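Long-range contacts in ribosomal protein uL16 3-hydroxylase (Escherichia coli, PDB 4CCL), which catalyses the iron- and 2-oxoglutarate-dependent hydroxylation of an arginine of ribosomal protein uL16 and acts as a growth-regulating oxygenase: residues 141-146 with 186-191; 18-23 with 166-171. All blocks are in the same frame, centred on the assembly; numbering follows the deposited sequence.

Interaction 1: 141-146 with 186-191; sequences RWRVGE and PHEGYA
Arg141 and Tyr190 lie side by side on one face of an antiparallel strand pair, pointing the same way. The arginine leaves the strand with CG anti to its backbone N (chi1 180°) and stays extended as far as NE; its CB sits over one face of the phenol ring, offset toward the rim, in a CH-pi contact. Further out the guanidinium plane is turned 62° from the ring, and the phenol oxygen lies at the edge of the guanidinium, in its plane, where Arg141 NH1 donates to Tyr190 OH at 3.0 Å. NH2 is salt-bridged to Asp170, so the two terminal nitrogens are held by different residues.

Two residues on, Arg143 and Glu188 also lie side by side, pointing the same way, though the arginine chain bends at chi3 (65°) and Arg143 NH1 and Glu188 OE1 form only a long salt bridge of 3.7 Å. Arg143 NH2 has a firmer partner in the carbonyl of Phe165.

The opposite face carries Trp142, Val144 and His187. Gly189 CA rests over the six-membered ring of Trp142, 3.7 Å from its centroid; the indole NE1 bonds Asn197. Trp142 CZ3 also reaches the edge of the His187 ring, 3.9 Å from CD2. His187 is an iron ligand, and its ND1 is bonded to Phe185 O.

Five backbone bonds tie the strands, from Arg141 N to Tyr190 O (2.9 Å) through to Gly145 N to Pro186 O (2.8 Å). Strand 140-145 lies between 187-191 and 167-173 in the smaller antiparallel sheet, and 187-191 also bonds Gly119, Gly120 and His125 through its backbone, while Leu179 and Ile181 of strand 178-181 pack against the face bearing Trp142, Val144 and His187.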
loop_
_atom_site.group_PDB
_atom_site.type_symbol
_atom_site.label_atom_id
_atom_site.label_comp_id
_atom_site.label_asym_id
_atom_site.label_seq_id
_atom_site.Cartn_x
_atom_site.Cartn_y
_atom_site.Cartn_z
ATOM N N ARG B 141 -24.972 13.548 33.249
ATOM C CA ARG B 141 -26.080 13.595 32.320
ATOM C C ARG B 141 -25.557 13.161 30.963
ATOM O O ARG B 141 -24.615 13.757 30.435
ATOM C CB ARG B 141 -26.656 15.005 32.237
ATOM C CG ARG B 141 -27.820 15.146 31.272
ATOM C CD ARG B 141 -28.267 16.592 31.195
ATOM N NE ARG B 141 -29.390 16.785 30.283
ATOM C CZ ARG B 141 -29.903 17.974 29.985
ATOM N NH1 ARG B 141 -29.389 19.069 30.525
ATOM N NH2 ARG B 141 -30.925 18.067 29.145
ATOM N N TRP B 142 -26.156 12.105 30.425
ATOM C CA TRP B 142 -25.833 11.603 29.100
ATOM C C TRP B 142 -26.998 11.789 28.138
ATOM O O TRP B 142 -28.166 11.543 28.477
ATOM C CB TRP B 142 -25.412 10.132 29.150
ATOM C CG TRP B 142 -23.956 9.957 29.423
ATOM C CD1 TRP B 142 -23.382 9.607 30.603
ATOM C CD2 TRP B 142 -22.883 10.147 28.480
ATOM N NE1 TRP B 142 -22.015 9.557 30.461
ATOM C CE2 TRP B 142 -21.688 9.879 29.196
ATOM C CE3 TRP B 142 -22.822 10.506 27.142
ATOM C CZ2 TRP B 142 -20.441 9.971 28.566
ATOM C CZ3 TRP B 142 -21.580 10.593 26.535
ATOM C CH2 TRP B 142 -20.406 10.325 27.252
ATOM N N ARG B 143 -26.650 12.233 26.937
ATOM C CA ARG B 143 -27.601 12.509 25.878
ATOM C C ARG B 143 -27.140 11.847 24.585
ATOM O O ARG B 143 -25.969 11.927 24.219
ATOM C CB ARG B 143 -27.758 14.019 25.679
ATOM C CG ARG B 143 -28.298 14.751 26.903
ATOM C CD ARG B 143 -28.369 16.258 26.692
ATOM N NE ARG B 143 -29.329 16.623 25.656
ATOM C CZ ARG B 143 -28.996 17.015 24.430
ATOM N NH1 ARG B 143 -27.719 17.100 24.084
ATOM N NH2 ARG B 143 -29.940 17.324 23.552
ATOM N N VAL B 144 -28.064 11.170 23.911
ATOM C CA VAL B 144 -27.782 10.556 22.623
ATOM C C VAL B 144 -28.856 10.964 21.624
ATOM O O VAL B 144 -30.051 10.861 21.911
ATOM C CB VAL B 144 -27.757 9.017 22.715
ATOM C CG1 VAL B 144 -27.219 8.425 21.420
ATOM C CG2 VAL B 144 -26.917 8.562 23.898
ATOM N N GLY B 145 -28.431 11.429 20.453
ATOM C CA GLY B 145 -29.365 11.822 19.417
ATOM C C GLY B 145 -29.575 10.726 18.394
ATOM O O GLY B 145 -28.866 9.719 18.393
ATOM N N GLU B 146 -30.553 10.924 17.517
ATOM C CA GLU B 146 -30.815 9.974 16.449
ATOM C C GLU B 146 -29.631 9.981 15.486
ATOM O O GLU B 146 -28.877 10.953 15.426
ATOM C CB GLU B 146 -32.116 10.334 15.724
ATOM C CG GLU B 146 -32.596 9.298 14.720
ATOM C CD GLU B 146 -32.683 7.904 15.312
ATOM O OE1 GLU B 146 -33.713 7.586 15.945
ATOM O OE2 GLU B 146 -31.725 7.123 15.138
ATOM N N PRO B 186 -24.813 10.528 17.545
ATOM C CA PRO B 186 -24.201 11.646 18.265
ATOM C C PRO B 186 -24.532 11.571 19.744
ATOM O O PRO B 186 -25.676 11.300 20.113
ATOM C CB PRO B 186 -24.856 12.875 17.632
ATOM C CG PRO B 186 -26.143 12.376 17.088
ATOM C CD PRO B 186 -25.871 10.975 16.625
ATOM N N HIS B 187 -23.531 11.799 20.582
ATOM C CA HIS B 187 -23.732 11.741 22.017
ATOM C C HIS B 187 -22.891 12.780 22.737
ATOM O O HIS B 187 -21.844 13.206 22.248
ATOM C CB HIS B 187 -23.420 10.343 22.548
ATOM C CG HIS B 187 -22.070 9.836 22.152
ATOM N ND1 HIS B 187 -21.844 9.169 20.970
ATOM C CD2 HIS B 187 -20.873 9.900 22.784
ATOM C CE1 HIS B 187 -20.567 8.842 20.885
ATOM N NE2 HIS B 187 -19.956 9.276 21.976
ATOM N N GLU B 188 -23.371 13.194 23.900
ATOM C CA GLU B 188 -22.669 14.157 24.722
ATOM C C GLU B 188 -22.990 13.823 26.160
ATOM O O GLU B 188 -24.097 13.401 26.462
ATOM C CB GLU B 188 -23.156 15.569 24.412
ATOM C CG GLU B 188 -22.557 16.641 25.302
ATOM C CD GLU B 188 -23.080 18.026 24.988
ATOM O OE1 GLU B 188 -24.203 18.131 24.451
ATOM O OE2 GLU B 188 -22.364 19.007 25.274
ATOM N N GLY B 189 -22.038 14.022 27.058
ATOM C CA GLY B 189 -22.345 13.854 28.458
ATOM C C GLY B 189 -21.464 14.715 29.323
ATOM O O GLY B 189 -20.339 15.045 28.949
ATOM N N TYR B 190 -21.969 15.060 30.501
ATOM C CA TYR B 190 -21.248 15.975 31.374
ATOM C C TYR B 190 -21.550 15.712 32.841
ATOM O O TYR B 190 -22.643 15.272 33.194
ATOM C CB TYR B 190 -21.516 17.439 30.995
ATOM C CG TYR B 190 -22.929 17.931 31.242
ATOM C CD1 TYR B 190 -23.304 18.427 32.485
ATOM C CD2 TYR B 190 -23.879 17.923 30.226
ATOM C CE1 TYR B 190 -24.587 18.884 32.715
ATOM C CE2 TYR B 190 -25.168 18.383 30.448
ATOM C CZ TYR B 190 -25.515 18.860 31.696
ATOM O OH TYR B 190 -26.791 19.318 31.929
ATOM N N ALA B 191 -20.569 15.980 33.692
ATOM C CA ALA B 191 -20.680 15.664 35.107
ATOM C C ALA B 191 -21.665 16.573 35.833
ATOM O O ALA B 191 -21.707 17.779 35.598
ATOM C CB ALA B 191 -19.311 15.728 35.770
#

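Interaction 2: 18-23 with 166-171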
loop_
_atom_site.group_PDB
_atom_site.type_symbol
_atom_site.label_atom_id
_atom_site.label_comp_id
_atom_site.label_asym_id
_atom_site.label_seq_id
_atom_site.Cartn_x
_atom_site.Cartn_y
_atom_site.Cartn_z
ATOM N N GLN B 18 -24.913 -2.948 17.338
ATOM C CA GLN B 18 -24.748 -2.384 15.999
ATOM C C GLN B 18 -26.062 -1.892 15.389
ATOM O O GLN B 18 -26.180 -1.775 14.169
ATOM C CB GLN B 18 -24.076 -3.395 15.067
ATOM C CG GLN B 18 -22.582 -3.536 15.269
ATOM C CD GLN B 18 -21.786 -2.660 14.322
ATOM O OE1 GLN B 18 -22.071 -2.605 13.126
ATOM N NE2 GLN B 18 -20.788 -1.966 14.853
ATOM N N LYS B 19 -27.043 -1.597 16.238
ATOM C CA LYS B 19 -28.342 -1.128 15.762
ATOM C C LYS B 19 -28.824 0.122 16.493
ATOM O O LYS B 19 -28.887 1.205 15.914
ATOM C CB LYS B 19 -29.387 -2.239 15.882
ATOM C CG LYS B 19 -28.984 -3.537 15.208
ATOM C CD LYS B 19 -30.017 -4.625 15.423
ATOM C CE LYS B 19 -29.438 -5.992 15.096
ATOM N NZ LYS B 19 -28.388 -6.386 16.081
ATOM N N ARG B 20 -29.160 -0.041 17.771
ATOM C CA ARG B 20 -29.745 1.031 18.569
ATOM C C ARG B 20 -29.032 1.157 19.906
ATOM O O ARG B 20 -28.587 0.159 20.475
ATOM C CB ARG B 20 -31.228 0.751 18.826
ATOM C CG ARG B 20 -32.045 0.464 17.578
ATOM C CD ARG B 20 -32.042 1.646 16.627
ATOM N NE ARG B 20 -32.708 2.814 17.195
ATOM C CZ ARG B 20 -32.712 4.017 16.629
ATOM N NH1 ARG B 20 -32.082 4.213 15.480
ATOM N NH2 ARG B 20 -33.344 5.025 17.213
ATOM N N PRO B 21 -28.922 2.392 20.418
ATOM C CA PRO B 21 -28.338 2.606 21.743
ATOM C C PRO B 21 -29.291 2.259 22.879
ATOM O O PRO B 21 -30.509 2.317 22.709
ATOM C CB PRO B 21 -28.037 4.106 21.750
ATOM C CG PRO B 21 -29.036 4.689 20.829
ATOM C CD PRO B 21 -29.231 3.663 19.740
ATOM N N VAL B 22 -28.734 1.895 24.030
ATOM C CA VAL B 22 -29.553 1.664 25.216
ATOM C C VAL B 22 -28.880 2.184 26.473
ATOM O O VAL B 22 -27.662 2.328 26.524
ATOM C CB VAL B 22 -29.867 0.166 25.451
ATOM C CG1 VAL B 22 -31.368 -0.072 25.446
ATOM C CG2 VAL B 22 -29.159 -0.713 24.437
ATOM N N VAL B 23 -29.688 2.476 27.482
ATOM C CA VAL B 23 -29.172 2.654 28.826
ATOM C C VAL B 23 -29.456 1.364 29.568
ATOM O O VAL B 23 -30.612 0.968 29.718
ATOM C CB VAL B 23 -29.847 3.817 29.566
ATOM C CG1 VAL B 23 -29.355 3.878 31.005
ATOM C CG2 VAL B 23 -29.575 5.128 28.853
ATOM N N GLU B 166 -31.137 16.996 18.982
ATOM C CA GLU B 166 -32.319 16.610 19.734
ATOM C C GLU B 166 -32.115 15.194 20.248
ATOM O O GLU B 166 -31.907 14.263 19.468
ATOM C CB GLU B 166 -33.555 16.683 18.841
ATOM C CG GLU B 166 -34.803 16.068 19.440
ATOM C CD GLU B 166 -36.021 16.285 18.567
ATOM O OE1 GLU B 166 -36.010 17.239 17.761
ATOM O OE2 GLU B 166 -36.986 15.499 18.681
ATOM N N ALA B 167 -32.170 15.033 21.565
ATOM C CA ALA B 167 -31.826 13.761 22.192
ATOM C C ALA B 167 -32.947 12.728 22.133
ATOM O O ALA B 167 -34.090 13.020 22.490
ATOM C CB ALA B 167 -31.394 13.986 23.636
ATOM N N ILE B 168 -32.620 11.526 21.664
ATOM C CA ILE B 168 -33.525 10.393 21.808
ATOM C C ILE B 168 -33.270 9.705 23.145
ATOM O O ILE B 168 -34.055 8.867 23.586
ATOM C CB ILE B 168 -33.387 9.376 20.655
ATOM C CG1 ILE B 168 -32.036 8.662 20.712
ATOM C CG2 ILE B 168 -33.587 10.064 19.316
ATOM C CD1 ILE B 168 -31.856 7.616 19.631
ATOM N N ILE B 169 -32.155 10.054 23.781
ATOM C CA ILE B 169 -31.892 9.625 25.150
ATOM C C ILE B 169 -31.375 10.800 25.967
ATOM O O ILE B 169 -30.361 11.384 25.624
ATOM C CB ILE B 169 -30.853 8.479 25.213
ATOM C CG1 ILE B 169 -31.422 7.190 24.616
ATOM C CG2 ILE B 169 -30.411 8.233 26.650
ATOM C CD1 ILE B 169 -30.428 6.046 24.559
ATOM N N ASP B 170 -32.081 11.167 27.031
ATOM C CA ASP B 170 -31.548 12.143 27.974
ATOM C C ASP B 170 -31.741 11.592 29.382
ATOM O O ASP B 170 -32.872 11.498 29.859
ATOM C CB ASP B 170 -32.283 13.479 27.811
ATOM C CG ASP B 170 -31.581 14.632 28.511
ATOM O OD1 ASP B 170 -30.933 14.401 29.553
ATOM O OD2 ASP B 170 -31.679 15.776 28.016
ATOM N N GLU B 171 -30.643 11.272 30.067
ATOM C CA GLU B 171 -30.744 10.609 31.372
ATOM C C GLU B 171 -29.576 10.935 32.294
ATOM O O GLU B 171 -28.525 11.380 31.849
ATOM C CB GLU B 171 -30.847 9.082 31.216
ATOM C CG GLU B 171 -32.111 8.573 30.530
ATOM C CD GLU B 171 -32.365 7.099 30.767
ATOM O OE1 GLU B 171 -31.939 6.582 31.821
ATOM O OE2 GLU B 171 -32.995 6.458 29.898
#
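The Arg20 guanidinium meets Ile168 obliquely, with Arg20 NH2 3.8 Å from Ile168 CD1 and the two side chains crossing at about a right angle. The arginine chain bends at chi2 and chi3 (-62° and -65°), and NH2 is also salt-bridged to Glu146. The flat carboxylate of Glu171 reaches toward Val23 tip to tip: OE2 lies 3.8 Å from Val23 CG2, and OE1 is equally near Val23 CG1, so both oxygens rest against methyl groups.

Between these ends the contact is apolar. Pro21 CB stands 4.2 Å from Ile169 CD1, and Pro21 CG meets Ile168 CD1. Val23 crosses Ile169 obliquely, and Val23 CG2 lies 3.9 Å from Ile169 CG2. An alanine in place of Glu171 removes the carboxylate over both Val23 methyls and would probably open a gap at this end of the contact.

Ile168 and Ile169 can both project toward segment 18-23 because they form a classic beta bulge opposite Val144. The bulge packs against Arg20 and Pro21, which lead into strand 22-24 of the larger sheet, and Ile169 also reaches Val23 in that strand, an arrangement consistent with the two-sheet cupin barrel of JmjC oxygenases.

Interactions 1 and 2 have centres 8 Å apart and share the smaller antiparallel sheet, since strands 140-145 and 167-173 are neighbours in it. Their segments alternate along the chain, in the order 18-23, 141-146, 166-171, 186-191. Besides the salt bridge between Arg141 and Asp170, a direct link joins them where Val144 O and Ile168 N, 2.7 Å apart, are probably hydrogen-bonded. Interaction 1 holds strand 187-191, which carries the iron ligand His187, beside 140-145, whereas interaction 2, at the surface, connects strand 167-173 of the same sheet to strand 22-24 of the larger sheet and the loop before it.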